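Local structure of lipopolysaccharide biosynthesis protein wbpB (Thermus thermophilus, 3O9Z) at residues G178-D190 with E283-R295. The protein is an NAD-dependent dehydrogenase that probably oxidises a nucleotide-linked sugar in the biosynthesis of 2,3-diacetamido-2,3-dideoxy-D-mannuronic acid, with 2-oxoglutarate bound beside the cofactor. Sequence-based numbering, arbitrary orientation.
With AKG (2-oxoglutaric acid), chain F; NAD (nicotinamide-adenine-dinucleotide), chain E.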
loop_
_atom_site.group_PDB
_atom_site.type_symbol
_atom_site.label_atom_id
_atom_site.label_comp_id
_atom_site.label_asym_id
_atom_site.label_seq_id
_atom_site.Cartn_x
_atom_site.Cartn_y
_atom_site.Cartn_z
ATOM N N GLY A 178 13.110 7.356 -13.439
ATOM C CA GLY A 178 14.260 7.651 -14.302
ATOM C C GLY A 178 15.025 8.903 -13.929
ATOM O O GLY A 178 16.048 9.207 -14.555
ATOM N N GLY A 179 14.597 9.565 -12.862
ATOM C CA GLY A 179 15.285 10.752 -12.387
ATOM C C GLY A 179 14.641 11.995 -13.007
ATOM O O GLY A 179 13.852 11.924 -13.941
ATOM N N LEU A 180 15.022 13.171 -12.510
ATOM C CA LEU A 180 14.440 14.443 -12.948
ATOM C C LEU A 180 14.531 14.673 -14.466
ATOM O O LEU A 180 13.573 15.094 -15.099
ATOM C CB LEU A 180 15.080 15.580 -12.132
ATOM C CG LEU A 180 14.524 16.970 -12.443
ATOM C CD1 LEU A 180 13.130 17.041 -11.878
ATOM C CD2 LEU A 180 15.408 18.023 -11.771
ATOM N N ALA A 181 15.714 14.387 -15.023
ATOM C CA ALA A 181 15.906 14.630 -16.460
ATOM C C ALA A 181 15.072 13.722 -17.345
ATOM O O ALA A 181 14.741 14.092 -18.484
ATOM C CB ALA A 181 17.390 14.460 -16.820
ATOM N N THR A 182 14.602 12.611 -16.791
ATOM C CA THR A 182 13.667 11.765 -17.523
ATOM C C THR A 182 12.227 12.192 -17.228
ATOM O O THR A 182 11.446 12.484 -18.127
ATOM C CB THR A 182 13.836 10.311 -17.115
ATOM O OG1 THR A 182 15.120 9.830 -17.547
ATOM C CG2 THR A 182 12.775 9.420 -17.775
ATOM N N ASN A 183 11.875 12.180 -15.946
ATOM C CA ASN A 183 10.485 12.371 -15.573
ATOM C C ASN A 183 9.951 13.701 -16.037
ATOM O O ASN A 183 8.846 13.720 -16.537
ATOM C CB ASN A 183 10.303 12.236 -14.065
ATOM C CG ASN A 183 8.851 12.199 -13.680
ATOM O OD1 ASN A 183 8.088 11.415 -14.244
ATOM N ND2 ASN A 183 8.428 13.102 -12.783
ATOM N N ILE A 184 10.719 14.781 -15.870
ATOM C CA ILE A 184 10.252 16.061 -16.363
ATOM C C ILE A 184 10.957 16.365 -17.684
ATOM O O ILE A 184 10.318 16.767 -18.629
ATOM C CB ILE A 184 10.536 17.153 -15.336
ATOM C CG1 ILE A 184 9.920 16.797 -13.978
ATOM C CG2 ILE A 184 9.966 18.487 -15.849
ATOM C CD1 ILE A 184 8.394 16.678 -13.930
ATOM N N GLY A 185 12.256 16.145 -17.742
ATOM C CA GLY A 185 13.045 16.558 -18.921
ATOM C C GLY A 185 12.708 15.876 -20.218
ATOM O O GLY A 185 12.953 16.468 -21.282
ATOM N N ILE A 186 12.054 14.712 -20.176
ATOM C CA ILE A 186 11.809 14.028 -21.454
ATOM C C ILE A 186 11.034 14.901 -22.423
ATOM O O ILE A 186 11.206 14.799 -23.648
ATOM C CB ILE A 186 11.098 12.688 -21.217
ATOM C CG1 ILE A 186 11.149 11.843 -22.509
ATOM C CG2 ILE A 186 9.642 12.848 -20.720
ATOM C CD1 ILE A 186 12.497 11.214 -22.687
ATOM N N HIS A 187 10.147 15.766 -21.929
ATOM C CA HIS A 187 9.392 16.656 -22.784
ATOM C C HIS A 187 10.334 17.459 -23.662
ATOM O O HIS A 187 10.096 17.550 -24.870
ATOM C CB HIS A 187 8.551 17.619 -21.939
ATOM C CG HIS A 187 7.272 17.041 -21.421
ATOM N ND1 HIS A 187 6.214 16.700 -22.238
ATOM C CD2 HIS A 187 6.874 16.796 -20.150
ATOM C CE1 HIS A 187 5.213 16.266 -21.490
ATOM N NE2 HIS A 187 5.597 16.287 -20.225
ATOM N N PHE A 188 11.306 18.099 -23.047
ATOM C CA PHE A 188 12.168 18.950 -23.859
ATOM C C PHE A 188 13.259 18.175 -24.591
ATOM O O PHE A 188 13.627 18.627 -25.693
ATOM C CB PHE A 188 12.675 20.200 -23.112
ATOM C CG PHE A 188 13.777 19.956 -22.120
ATOM C CD1 PHE A 188 13.502 19.919 -20.772
ATOM C CD2 PHE A 188 15.098 19.830 -22.545
ATOM C CE1 PHE A 188 14.495 19.703 -19.853
ATOM C CE2 PHE A 188 16.094 19.615 -21.622
ATOM C CZ PHE A 188 15.774 19.547 -20.281
ATOM N N PHE A 189 13.783 17.075 -24.039
ATOM C CA PHE A 189 14.735 16.264 -24.816
ATOM C C PHE A 189 14.017 15.807 -26.087
ATOM O O PHE A 189 14.607 15.788 -27.188
ATOM C CB PHE A 189 15.410 15.148 -24.011
ATOM C CG PHE A 189 16.322 15.679 -22.948
ATOM C CD1 PHE A 189 17.454 16.420 -23.273
ATOM C CD2 PHE A 189 16.050 15.446 -21.615
ATOM C CE1 PHE A 189 18.264 16.923 -22.274
ATOM C CE2 PHE A 189 16.888 15.914 -20.631
ATOM C CZ PHE A 189 17.969 16.693 -20.944
ATOM N N ASP A 190 12.754 15.406 -25.956
ATOM C CA ASP A 190 11.996 14.983 -27.113
ATOM C C ASP A 190 11.700 16.116 -28.089
ATOM O O ASP A 190 11.829 15.935 -29.318
ATOM C CB ASP A 190 10.725 14.254 -26.666
ATOM C CG ASP A 190 9.954 13.742 -27.846
ATOM O OD1 ASP A 190 10.346 12.656 -28.342
ATOM O OD2 ASP A 190 9.054 14.489 -28.283
ATOM N N GLU A 283 9.917 7.346 -33.066
ATOM C CA GLU A 283 9.824 8.761 -32.706
ATOM C C GLU A 283 10.341 9.003 -31.292
ATOM O O GLU A 283 11.062 9.966 -31.040
ATOM C CB GLU A 283 8.402 9.287 -32.827
ATOM C CG GLU A 283 7.953 9.524 -34.265
ATOM C CD GLU A 283 7.587 8.247 -35.013
ATOM O OE1 GLU A 283 7.725 8.246 -36.257
ATOM O OE2 GLU A 283 7.176 7.231 -34.403
ATOM N N ALA A 284 10.023 8.102 -30.372
ATOM C CA ALA A 284 10.332 8.354 -28.952
ATOM C C ALA A 284 11.752 7.987 -28.545
ATOM O O ALA A 284 12.299 8.380 -27.481
ATOM C CB ALA A 284 9.320 7.530 -28.093
ATOM N N ALA A 285 12.389 7.164 -29.389
ATOM C CA ALA A 285 13.598 6.534 -28.926
ATOM C C ALA A 285 14.730 7.523 -28.610
ATOM O O ALA A 285 15.450 7.316 -27.669
ATOM C CB ALA A 285 14.136 5.517 -29.995
ATOM N N GLU A 286 14.921 8.532 -29.462
ATOM C CA GLU A 286 16.089 9.375 -29.258
ATOM C C GLU A 286 16.120 10.108 -27.916
ATOM O O GLU A 286 17.133 10.126 -27.236
ATOM C CB GLU A 286 16.210 10.372 -30.395
ATOM C CG GLU A 286 17.361 11.391 -30.209
ATOM C CD GLU A 286 18.760 10.827 -30.118
ATOM O OE1 GLU A 286 19.689 11.569 -29.711
ATOM O OE2 GLU A 286 18.991 9.631 -30.425
ATOM N N ALA A 287 14.972 10.661 -27.526
ATOM C CA ALA A 287 14.958 11.358 -26.238
ATOM C C ALA A 287 15.116 10.424 -25.057
ATOM O O ALA A 287 15.769 10.752 -24.096
ATOM C CB ALA A 287 13.650 12.135 -26.107
ATOM N N ILE A 288 14.609 9.195 -25.226
ATOM C CA ILE A 288 14.892 8.181 -24.213
ATOM C C ILE A 288 16.370 7.769 -24.069
ATOM O O ILE A 288 16.914 7.609 -22.992
ATOM C CB ILE A 288 13.952 6.961 -24.442
ATOM C CG1 ILE A 288 12.516 7.354 -24.028
ATOM C CG2 ILE A 288 14.394 5.760 -23.623
ATOM C CD1 ILE A 288 11.481 6.474 -24.643
ATOM N N ARG A 289 17.044 7.743 -25.224
ATOM C CA ARG A 289 18.472 7.453 -25.217
ATOM C C ARG A 289 19.266 8.559 -24.512
ATOM O O ARG A 289 20.109 8.296 -23.674
ATOM C CB ARG A 289 18.953 7.255 -26.657
ATOM C CG ARG A 289 20.423 6.942 -26.711
ATOM C CD ARG A 289 20.907 6.934 -28.173
ATOM N NE ARG A 289 21.040 8.284 -28.754
ATOM C CZ ARG A 289 22.156 8.997 -28.706
ATOM N NH1 ARG A 289 23.230 8.537 -28.074
ATOM N NH2 ARG A 289 22.138 10.216 -29.231
ATOM N N VAL A 290 18.909 9.814 -24.805
ATOM C CA VAL A 290 19.538 10.943 -24.132
ATOM C C VAL A 290 19.297 10.992 -22.622
ATOM O O VAL A 290 20.207 11.092 -21.789
ATOM C CB VAL A 290 19.058 12.274 -24.739
ATOM C CG1 VAL A 290 19.648 13.451 -23.979
ATOM C CG2 VAL A 290 19.421 12.348 -26.215
ATOM N N ALA A 291 18.022 10.825 -22.263
ATOM C CA ALA A 291 17.697 10.827 -20.857
ATOM C C ALA A 291 18.362 9.699 -20.082
ATOM O O ALA A 291 18.840 9.864 -18.937
ATOM C CB ALA A 291 16.179 10.825 -20.660
ATOM N N ALA A 292 18.409 8.535 -20.732
ATOM C CA ALA A 292 19.055 7.409 -20.044
ATOM C C ALA A 292 20.564 7.609 -19.822
ATOM O O ALA A 292 21.078 7.326 -18.727
ATOM C CB ALA A 292 18.797 6.112 -20.835
ATOM N N LEU A 293 21.234 8.183 -20.826
ATOM C CA LEU A 293 22.653 8.537 -20.703
ATOM C C LEU A 293 22.904 9.427 -19.504
ATOM O O LEU A 293 23.859 9.257 -18.735
ATOM C CB LEU A 293 23.135 9.265 -21.956
ATOM C CG LEU A 293 23.386 8.529 -23.263
ATOM C CD1 LEU A 293 23.705 9.492 -24.402
ATOM C CD2 LEU A 293 24.549 7.553 -23.006
ATOM N N LEU A 294 22.010 10.409 -19.360
ATOM C CA LEU A 294 22.121 11.393 -18.298
ATOM C C LEU A 294 22.017 10.828 -16.879
ATOM O O LEU A 294 22.390 11.503 -15.912
ATOM C CB LEU A 294 21.072 12.486 -18.532
ATOM C CG LEU A 294 21.418 13.514 -19.612
ATOM C CD1 LEU A 294 20.211 14.420 -19.926
ATOM C CD2 LEU A 294 22.633 14.353 -19.130
ATOM N N ARG A 295 21.487 9.613 -16.706
ATOM C CA ARG A 295 21.479 9.042 -15.352
ATOM C C ARG A 295 22.842 8.744 -14.766
ATOM O O ARG A 295 23.030 8.747 -13.551
ATOM C CB ARG A 295 20.616 7.769 -15.265
ATOM C CG ARG A 295 19.194 8.020 -15.683
ATOM C CD ARG A 295 18.305 6.759 -15.701
ATOM N NE ARG A 295 17.099 7.163 -16.369
ATOM C CZ ARG A 295 16.507 6.507 -17.362
ATOM N NH1 ARG A 295 16.964 5.284 -17.733
ATOM N NH2 ARG A 295 15.459 7.014 -17.971
HETATM C C1 AKG F . 4.972 15.621 -15.270
HETATM O O1 AKG F . 4.751 16.252 -14.203
HETATM O O2 AKG F . 5.208 14.408 -15.270
HETATM C C2 AKG F . 4.852 16.235 -16.575
HETATM O O5 AKG F . 5.072 15.551 -17.572
HETATM C C3 AKG F . 4.495 17.692 -16.707
HETATM C C4 AKG F . 5.799 18.480 -16.825
HETATM C C5 AKG F . 5.605 19.983 -16.787
HETATM O O3 AKG F . 4.871 20.482 -15.914
HETATM O O4 AKG F . 6.175 20.687 -17.624
HETATM P PA NAD E . 0.353 9.903 -9.847
HETATM O O1A NAD E . -0.600 11.004 -9.570
HETATM O O2A NAD E . 1.376 9.423 -8.805
HETATM O O5B NAD E . -0.630 8.736 -10.256
HETATM C C5B NAD E . -0.009 7.505 -10.501
HETATM C C4B NAD E . -1.093 6.402 -10.436
HETATM O O4B NAD E . -0.556 5.124 -10.867
HETATM C C3B NAD E . -1.498 6.196 -8.950
HETATM O O3B NAD E . -2.921 6.345 -8.768
HETATM C C2B NAD E . -0.973 4.795 -8.593
HETATM O O2B NAD E . -1.757 4.087 -7.621
HETATM C C1B NAD E . -1.133 4.142 -9.998
HETATM N N9A NAD E . -0.331 2.894 -10.085
HETATM C C8A NAD E . 0.731 2.395 -9.394
HETATM N N7A NAD E . 1.056 1.182 -9.836
HETATM C C5A NAD E . 0.129 0.828 -10.785
HETATM C C6A NAD E . -0.097 -0.338 -11.610
HETATM N N6A NAD E . 0.701 -1.442 -11.475
HETATM N N1A NAD E . -1.129 -0.198 -12.434
HETATM C C2A NAD E . -1.957 0.822 -12.620
HETATM N N3A NAD E . -1.782 1.917 -11.836
HETATM C C4A NAD E . -0.750 1.906 -10.985
HETATM O O3 NAD E . 1.183 10.270 -11.164
HETATM P PN NAD E . 0.802 11.074 -12.449
HETATM O O1N NAD E . 1.340 12.497 -12.311
HETATM O O2N NAD E . -0.650 10.872 -12.781
HETATM O O5D NAD E . 1.780 10.459 -13.554
HETATM C C5D NAD E . 1.254 9.323 -14.192
HETATM C C4D NAD E . 2.046 9.172 -15.503
HETATM O O4D NAD E . 1.637 10.288 -16.326
HETATM C C3D NAD E . 3.576 9.216 -15.381
HETATM O O3D NAD E . 4.090 8.389 -16.474
HETATM C C2D NAD E . 3.867 10.683 -15.736
HETATM O O2D NAD E . 5.148 10.855 -16.322
HETATM C C1D NAD E . 2.761 11.099 -16.713
HETATM N N1N NAD E . 2.463 12.531 -16.675
HETATM C C2N NAD E . 2.393 13.205 -17.803
HETATM C C3N NAD E . 2.104 14.551 -17.896
HETATM C C7N NAD E . 2.144 15.146 -19.244
HETATM O O7N NAD E . 1.984 14.458 -20.275
HETATM N N7N NAD E . 2.227 16.471 -19.251
HETATM C C4N NAD E . 1.843 15.230 -16.698
HETATM C C5N NAD E . 1.837 14.470 -15.527
HETATM C C6N NAD E . 2.132 13.108 -15.510
HETATM O O HOH W 1 17.441 10.852 -16.741
HETATM O O HOH W 2 12.699 11.380 -29.237
HETATM O O HOH W 3 10.532 10.454 -26.250
#
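Arg295, its chain extended from CG to NE, lays its guanidinium over Ala292 CA and meets 178-190 with one edge: NE donates to Gly178 O (2.9 Å), on a lone pair in the carbonyl plane, and NH2 to Thr182 OG1 (2.9 Å). Thr182 OG1 in turn donates to a water that bonds Gly178 O and Ala291 O. Were Arg295 an alanine, Gly178 O and Thr182 OG1 would probably lose their charged donor, and the turn at Gly178 would be freer to shift. At the far end, Asp190 OD1 takes two waters, one bridging to Glu283 O and to Ala287 N at the helix kink, the other to Ala284 O, while OD2 pairs with Arg133. Between these polar ends the axes of 186-190 and 283-294 come within 8.6 Å, consistent with the small Ala287 at the crossing, whose CB sits 3.4 Å from Asp190 N and also meets Ile186 CD1. Val290 CG1 makes a CH-pi contact over one face of Phe189, whose CZ meets Leu294 CD1 at 3.4 Å. On helix 186-196, His187 points away from this interface and its NE2 donates to 2-oxoglutarate O5 (2.8 Å), so the polar ends probably steady a segment whose other side carries the ligand.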